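PDB 3H6E: carbohydrate kinase, FGGY from Novosphingobium aromaticivorans, which probably acts as a sugar kinase of the FGGY family, transferring a phosphate group to a carbohydrate substrate. Local coordinates for residues A[142-146]-A[147-151]. Numbering follows the deposited sequence.
Sequences DVMAN and ATLLP
Met144 and Leu149 show how a flexible side chain can bridge the end of a helix and the strand that follows it. Met144, a selenomethionine here, starts out facing away from 147-151: its CB lies 5.1 Å from Ala147 CB, and CG, anti to the carbonyl carbon, carries the chain farther off. Bends at chi2 (-40°) and chi3 (-63°) then fold the chain back. SE passes Ala147 CB at 4.8 Å, and the terminal CE comes within 4.5 Å of the same methyl. CE finally reaches Leu149 CD2 at 3.8 Å, where the two side chains cross at about a right angle. The unit is a helix-to-strand connection in the N-terminal domain of an actin-like ATPase fold: helix 141-145 gives way to strand 148-151, an outer strand of a small antiparallel sheet beside strand 81-85. Ala147 N donates a weak hydrogen bond to Met144 O (3.3 Å, 153° at the hydrogen), closing a type I beta turn over Ala145 and Asn146, while Ala147 CB sits against Val143 O and Met144 O. Leu136 and Asp137 of helix 129-139 touch Met144, and Leu133 of that helix touches Leu149; both side chains also touch Arg197 in a loop.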
loop_
_atom_site.group_PDB
_atom_site.type_symbol
_atom_site.label_atom_id
_atom_site.label_comp_id
_atom_site.label_asym_id
_atom_site.label_seq_id
_atom_site.Cartn_x
_atom_site.Cartn_y
_atom_site.Cartn_z
ATOM N N ASP A 142 3.687 8.032 31.294
ATOM C CA ASP A 142 2.379 8.050 31.941
ATOM C C ASP A 142 1.250 8.194 30.929
ATOM O O ASP A 142 0.268 7.450 30.965
ATOM C CB ASP A 142 2.309 9.178 32.975
ATOM C CG ASP A 142 3.409 9.080 34.021
ATOM O OD1 ASP A 142 3.640 10.076 34.740
ATOM O OD2 ASP A 142 4.047 8.009 34.121
ATOM N N VAL A 143 1.400 9.153 30.025
ATOM C CA VAL A 143 0.386 9.411 29.009
ATOM C C VAL A 143 0.115 8.185 28.130
ATOM O O VAL A 143 -0.988 8.024 27.609
ATOM C CB VAL A 143 0.763 10.627 28.132
ATOM C CG1 VAL A 143 -0.197 10.764 26.951
ATOM C CG2 VAL A 143 0.774 11.899 28.973
HETATM N N MSE A 144 1.116 7.321 27.972
HETATM C CA MSE A 144 0.946 6.109 27.172
HETATM C C MSE A 144 0.180 5.019 27.924
HETATM O O MSE A 144 -0.550 4.233 27.316
HETATM C CB MSE A 144 2.294 5.561 26.696
HETATM C CG MSE A 144 3.013 6.445 25.696
HETATM SE SE MSE A 144 1.812 7.239 24.377
HETATM C CE MSE A 144 1.161 5.624 23.491
ATOM N N ALA A 145 0.348 4.975 29.241
ATOM C CA ALA A 145 -0.311 3.960 30.058
ATOM C C ALA A 145 -1.797 4.260 30.273
ATOM O O ALA A 145 -2.590 3.356 30.531
ATOM C CB ALA A 145 0.401 3.811 31.392
ATOM N N ASN A 146 -2.163 5.533 30.168
ATOM C CA ASN A 146 -3.554 5.951 30.309
ATOM C C ASN A 146 -4.217 6.051 28.947
ATOM O O ASN A 146 -5.393 6.403 28.832
ATOM C CB ASN A 146 -3.630 7.314 31.000
ATOM C CG ASN A 146 -2.986 7.311 32.376
ATOM O OD1 ASN A 146 -2.511 8.344 32.856
ATOM N ND2 ASN A 146 -2.964 6.145 33.017
ATOM N N ALA A 147 -3.450 5.740 27.908
ATOM C CA ALA A 147 -3.880 6.018 26.548
ATOM C C ALA A 147 -4.747 4.922 25.947
ATOM O O ALA A 147 -4.568 3.742 26.233
ATOM C CB ALA A 147 -2.672 6.276 25.661
ATOM N N THR A 148 -5.699 5.334 25.120
ATOM C CA THR A 148 -6.355 4.426 24.201
ATOM C C THR A 148 -5.617 4.529 22.879
ATOM O O THR A 148 -5.368 5.627 22.388
ATOM C CB THR A 148 -7.825 4.800 23.994
ATOM O OG1 THR A 148 -8.546 4.563 25.209
ATOM C CG2 THR A 148 -8.438 3.969 22.863
ATOM N N LEU A 149 -5.240 3.389 22.316
ATOM C CA LEU A 149 -4.515 3.385 21.054
ATOM C C LEU A 149 -5.456 3.077 19.901
ATOM O O LEU A 149 -6.456 2.378 20.071
ATOM C CB LEU A 149 -3.347 2.403 21.100
ATOM C CG LEU A 149 -2.202 2.893 21.989
ATOM C CD1 LEU A 149 -1.077 1.873 22.063
ATOM C CD2 LEU A 149 -1.690 4.234 21.484
ATOM N N LEU A 150 -5.125 3.598 18.726
ATOM C CA LEU A 150 -6.084 3.655 17.642
ATOM C C LEU A 150 -5.387 4.059 16.344
ATOM O O LEU A 150 -4.764 5.121 16.270
ATOM C CB LEU A 150 -7.168 4.666 18.020
ATOM C CG LEU A 150 -8.454 4.784 17.213
ATOM C CD1 LEU A 150 -9.519 5.498 18.017
ATOM C CD2 LEU A 150 -8.166 5.541 15.966
ATOM N N PRO A 151 -5.486 3.208 15.312
ATOM C CA PRO A 151 -4.803 3.470 14.040
ATOM C C PRO A 151 -5.192 4.817 13.433
ATOM O O PRO A 151 -6.245 5.360 13.754
ATOM C CB PRO A 151 -5.286 2.324 13.142
ATOM C CG PRO A 151 -5.674 1.240 14.087
ATOM C CD PRO A 151 -6.241 1.943 15.282
#